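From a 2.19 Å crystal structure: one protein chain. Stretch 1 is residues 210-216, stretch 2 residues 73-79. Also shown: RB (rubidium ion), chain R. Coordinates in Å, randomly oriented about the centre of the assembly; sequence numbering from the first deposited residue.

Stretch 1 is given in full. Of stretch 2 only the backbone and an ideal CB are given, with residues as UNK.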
ATOM      1  N   ASN C 210     -14.246  21.170 -45.526  1.00 61.02           N
ATOM      2  CA  ASN C 210     -12.825  20.857 -45.594  1.00 61.02           C
ATOM      3  C   ASN C 210     -12.455  20.110 -44.317  1.00 59.14           C
ATOM      4  O   ASN C 210     -12.778  20.577 -43.217  1.00 58.46           O
ATOM      5  CB  ASN C 210     -12.036  22.163 -45.760  1.00 62.35           C
ATOM      6  CG  ASN C 210     -10.524  21.982 -45.703  1.00 62.36           C
ATOM      7  OD1 ASN C 210     -10.004  20.878 -45.553  1.00 61.38           O
ATOM      8  ND2 ASN C 210      -9.808  23.093 -45.825  1.00 63.55           N
ATOM      9  N   PRO C 211     -11.812  18.941 -44.417  1.00 53.29           N
ATOM     10  CA  PRO C 211     -11.514  18.168 -43.199  1.00 51.56           C
ATOM     11  C   PRO C 211     -10.694  18.926 -42.167  1.00 52.21           C
ATOM     12  O   PRO C 211     -10.795  18.619 -40.973  1.00 52.82           O
ATOM     13  CB  PRO C 211     -10.757  16.944 -43.737  1.00 51.31           C
ATOM     14  CG  PRO C 211     -10.346  17.307 -45.136  1.00 53.10           C
ATOM     15  CD  PRO C 211     -11.422  18.213 -45.635  1.00 54.16           C
ATOM     16  N   LEU C 212      -9.891  19.911 -42.581  1.00 58.77           N
ATOM     17  CA  LEU C 212      -9.127  20.681 -41.604  1.00 59.79           C
ATOM     18  C   LEU C 212     -10.015  21.647 -40.833  1.00 61.21           C
ATOM     19  O   LEU C 212      -9.699  21.997 -39.690  1.00 62.32           O
ATOM     20  CB  LEU C 212      -7.994  21.449 -42.285  1.00 59.98           C
ATOM     21  CG  LEU C 212      -6.670  20.704 -42.462  1.00 59.46           C
ATOM     22  CD1 LEU C 212      -6.171  20.152 -41.134  1.00 59.07           C
ATOM     23  CD2 LEU C 212      -6.800  19.609 -43.495  1.00 59.55           C
ATOM     24  N   VAL C 213     -11.117  22.094 -41.436  1.00 51.30           N
ATOM     25  CA  VAL C 213     -12.048  22.966 -40.728  1.00 51.20           C
ATOM     26  C   VAL C 213     -12.724  22.204 -39.596  1.00 50.36           C
ATOM     27  O   VAL C 213     -12.789  22.679 -38.456  1.00 51.42           O
ATOM     28  CB  VAL C 213     -13.077  23.558 -41.705  1.00 52.51           C
ATOM     29  CG1 VAL C 213     -14.174  24.286 -40.942  1.00 52.22           C
ATOM     30  CG2 VAL C 213     -12.392  24.485 -42.691  1.00 54.43           C
ATOM     31  N   THR C 214     -13.237  21.008 -39.897  1.00 48.64           N
ATOM     32  CA  THR C 214     -13.789  20.147 -38.856  1.00 47.91           C
ATOM     33  C   THR C 214     -12.742  19.835 -37.795  1.00 48.41           C
ATOM     34  O   THR C 214     -13.061  19.737 -36.604  1.00 49.02           O
ATOM     35  CB  THR C 214     -14.321  18.852 -39.474  1.00 46.58           C
ATOM     36  OG1 THR C 214     -15.227  19.164 -40.541  1.00 47.68           O
ATOM     37  CG2 THR C 214     -15.048  18.015 -38.431  1.00 46.52           C
ATOM     38  N   PHE C 215     -11.483  19.683 -38.214  1.00 51.24           N
ATOM     39  CA  PHE C 215     -10.400  19.431 -37.269  1.00 51.69           C
ATOM     40  C   PHE C 215     -10.247  20.585 -36.285  1.00 53.31           C
ATOM     41  O   PHE C 215     -10.252  20.379 -35.066  1.00 53.97           O
ATOM     42  CB  PHE C 215      -9.096  19.189 -38.030  1.00 50.87           C
ATOM     43  CG  PHE C 215      -8.046  18.468 -37.230  1.00 50.71           C
ATOM     44  CD1 PHE C 215      -8.239  17.157 -36.826  1.00 49.82           C
ATOM     45  CD2 PHE C 215      -6.860  19.099 -36.893  1.00 51.39           C
ATOM     46  CE1 PHE C 215      -7.268  16.489 -36.098  1.00 49.50           C
ATOM     47  CE2 PHE C 215      -5.886  18.439 -36.165  1.00 51.15           C
ATOM     48  CZ  PHE C 215      -6.092  17.132 -35.767  1.00 50.15           C
ATOM     49  N   MET C 216     -10.114  21.813 -36.795  1.00 47.91           N
ATOM     50  CA  MET C 216      -9.997  22.963 -35.904  1.00 49.37           C
ATOM     51  C   MET C 216     -11.257  23.152 -35.075  1.00 49.84           C
ATOM     52  O   MET C 216     -11.187  23.562 -33.909  1.00 50.81           O
ATOM     53  CB  MET C 216      -9.710  24.231 -36.699  1.00 49.75           C
ATOM     54  CG  MET C 216      -9.665  25.456 -35.820  1.00 51.20           C
ATOM     55  SD  MET C 216     -11.308  26.133 -35.495  1.00 51.55           S
ATOM     56  CE  MET C 216     -12.120  25.874 -37.087  1.00 50.65           C
ATOM     57  N   UNK C  73      -7.328   8.022 -43.697  1.00 45.10           N
ATOM     58  CA  UNK C  73      -8.079   9.241 -43.984  1.00 45.21           C
ATOM     59  C   UNK C  73      -7.464  10.443 -43.278  1.00 44.90           C
ATOM     60  O   UNK C  73      -7.425  11.547 -43.834  1.00 45.62           O
ATOM     61  CB  UNK C  73      -9.542   9.077 -43.566  1.00 45.21           C
ATOM     62  N   UNK C  74      -6.987  10.244 -42.047  1.00 44.28           N
ATOM     63  CA  UNK C  74      -6.326  11.319 -41.312  1.00 45.58           C
ATOM     64  C   UNK C  74      -5.052  11.763 -42.018  1.00 46.48           C
ATOM     65  O   UNK C  74      -4.773  12.964 -42.113  1.00 47.55           O
ATOM     66  CB  UNK C  74      -6.007  10.871 -39.884  1.00 45.58           C
ATOM     67  N   UNK C  75      -4.266  10.806 -42.519  1.00 49.94           N
ATOM     68  CA  UNK C  75      -3.054  11.147 -43.255  1.00 50.62           C
ATOM     69  C   UNK C  75      -3.384  11.956 -44.502  1.00 51.32           C
ATOM     70  O   UNK C  75      -2.765  12.993 -44.767  1.00 52.37           O
ATOM     71  CB  UNK C  75      -2.286   9.880 -43.636  1.00 50.62           C
ATOM     72  N   UNK C  76      -4.366  11.495 -45.280  1.00 45.94           N
ATOM     73  CA  UNK C  76      -4.767  12.227 -46.476  1.00 47.85           C
ATOM     74  C   UNK C  76      -5.336  13.594 -46.131  1.00 47.34           C
ATOM     75  O   UNK C  76      -5.215  14.534 -46.925  1.00 49.08           O
ATOM     76  CB  UNK C  76      -5.795  11.420 -47.271  1.00 47.85           C
ATOM     77  N   UNK C  77      -5.961  13.725 -44.957  1.00 49.73           N
ATOM     78  CA  UNK C  77      -6.482  15.021 -44.537  1.00 49.54           C
ATOM     79  C   UNK C  77      -5.377  16.066 -44.509  1.00 50.69           C
ATOM     80  O   UNK C  77      -5.572  17.200 -44.960  1.00 51.53           O
ATOM     81  CB  UNK C  77      -7.141  14.913 -43.161  1.00 49.54           C
ATOM     82  N   UNK C  78      -4.201  15.694 -44.015  1.00 56.35           N
ATOM     83  CA  UNK C  78      -3.063  16.598 -43.954  1.00 57.56           C
ATOM     84  C   UNK C  78      -2.234  16.597 -45.228  1.00 58.57           C
ATOM     85  O   UNK C  78      -1.143  17.176 -45.240  1.00 59.77           O
ATOM     86  CB  UNK C  78      -2.173  16.229 -42.765  1.00 57.56           C
ATOM     87  N   UNK C  79      -2.725  15.970 -46.293  1.00 52.86           N
ATOM     88  CA  UNK C  79      -2.002  15.957 -47.548  1.00 55.56           C
ATOM     89  C   UNK C  79      -0.802  15.040 -47.579  1.00 56.09           C
ATOM     90  O   UNK C  79       0.130  15.279 -48.352  1.00 58.43           O
ATOM     91  CB  UNK C  79      -1.548  17.379 -47.883  1.00 55.56           C
TER
HETATM   92 RB    RB R 502     -11.904  25.573 -32.706  1.00367.38          RB

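Residues 211-216 form a helix that offers stretch 2 a largely apolar surface made by Pro-211, Leu-212 and the ring of Phe-215. The helix of stretch 2, which runs through position 77, crosses it at 103° between N-to-C directions, with the axes 11.0 Å apart at their closest.

Position 73 has helical backbone angles, and nothing of stretch 1 lies within 5.5 Å of its ideal CB. Stretch 1 therefore sets little preference here; the residue is Asn-73, whose side-chain amide is hydrogen-bonded elsewhere in the structure.

At position 74 the CA-to-CB bond points sideways, and the ideal CB again has no neighbour in stretch 1. A long or ring-bearing side chain could nevertheless extend to the Phe-215 ring, so an aromatic, a methionine or a leucine would be plausible. The residue is His-74. With chi1 in t, its imidazole comes close to Phe-215, NE2 lying 3.6 Å from CE1 of that residue. The two rings form an oblique pair, their centroids 5.5 Å apart and their planes at 78°.

Positions 75 and 76 are helical and direct CB out of reach of stretch 1, which leaves the choice open; they are Ala-75 and Leu-76, and neither touches it.

Position 77 is the centre of the contact. The CA of position 77 lies 6.1 Å from Pro-211 CA. Its ideal CB is 4.2 Å from Pro-211 CB and 4.7 Å from Leu-212 CD2. The bond points sideways, along a surface that continues to Phe-215 and offers no polar side-chain partner. Leucine or isoleucine would suit the near part, while a long, flexible apolar chain could also reach the ring. Met-77 does this. Chi1 in t sets Met-77 CG 3.7 Å from Pro-211 CB and 3.6 Å from Leu-212 CD2; chi2, also t, carries the chain on to SD, and chi3 near 87° then places Met-77 CE over one face of the Phe-215 ring, 3.9 Å from its centroid, in a CH-pi contact. The backbone is also approached closely, with Met-77 O 3.1 Å from Leu-212 CD2.

Position 78 is the first to leave helical angles, and its CA-to-CB bond points away from stretch 1. Only a side chain that bends back could meet Leu-212, and a branched or long apolar one would serve. Leu-78 makes a light contact, its CD2 4.4 Å from Leu-212 CD1.

Position 79 has phi of 75° and psi of 26°, a combination that favours glycine, although asparagine can also adopt it. It is Gly-79, whose N donates to Leu-76 O at 2.9 Å.

Stretch 2 (73-79) NHALMLG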
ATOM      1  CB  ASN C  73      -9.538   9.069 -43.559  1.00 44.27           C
ATOM      2  CG  ASN C  73     -10.219   7.917 -44.267  1.00 45.21           C
ATOM      3  OD1 ASN C  73      -9.567   7.092 -44.905  1.00 46.46           O
ATOM      4  ND2 ASN C  73     -11.540   7.849 -44.147  1.00 44.87           N
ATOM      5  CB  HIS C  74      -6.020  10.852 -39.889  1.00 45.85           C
ATOM      6  CG  HIS C  74      -5.696  11.962 -38.937  1.00 47.31           C
ATOM      7  ND1 HIS C  74      -4.466  12.584 -38.907  1.00 48.47           N
ATOM      8  CD2 HIS C  74      -6.437  12.547 -37.966  1.00 47.37           C
ATOM      9  CE1 HIS C  74      -4.466  13.510 -37.964  1.00 48.62           C
ATOM     10  NE2 HIS C  74      -5.651  13.509 -37.379  1.00 47.69           N
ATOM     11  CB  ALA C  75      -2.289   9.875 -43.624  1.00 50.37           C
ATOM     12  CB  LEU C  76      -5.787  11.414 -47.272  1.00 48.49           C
ATOM     13  CG  LEU C  76      -5.306  10.061 -47.794  1.00 49.52           C
ATOM     14  CD1 LEU C  76      -6.482   9.230 -48.278  1.00 49.77           C
ATOM     15  CD2 LEU C  76      -4.285  10.245 -48.905  1.00 52.12           C
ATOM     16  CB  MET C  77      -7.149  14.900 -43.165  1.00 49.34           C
ATOM     17  CG  MET C  77      -7.399  16.231 -42.473  1.00 49.86           C
ATOM     18  SD  MET C  77      -8.106  16.059 -40.822  1.00 49.44           S
ATOM     19  CE  MET C  77      -6.624  15.878 -39.832  1.00 50.49           C
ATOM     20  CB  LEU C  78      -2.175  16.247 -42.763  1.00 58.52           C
ATOM     21  CG  LEU C  78      -2.931  16.349 -41.446  1.00 58.49           C
ATOM     22  CD1 LEU C  78      -2.624  15.183 -40.511  1.00 58.77           C
ATOM     23  CD2 LEU C  78      -2.604  17.680 -40.830  1.00 58.83           C
TER
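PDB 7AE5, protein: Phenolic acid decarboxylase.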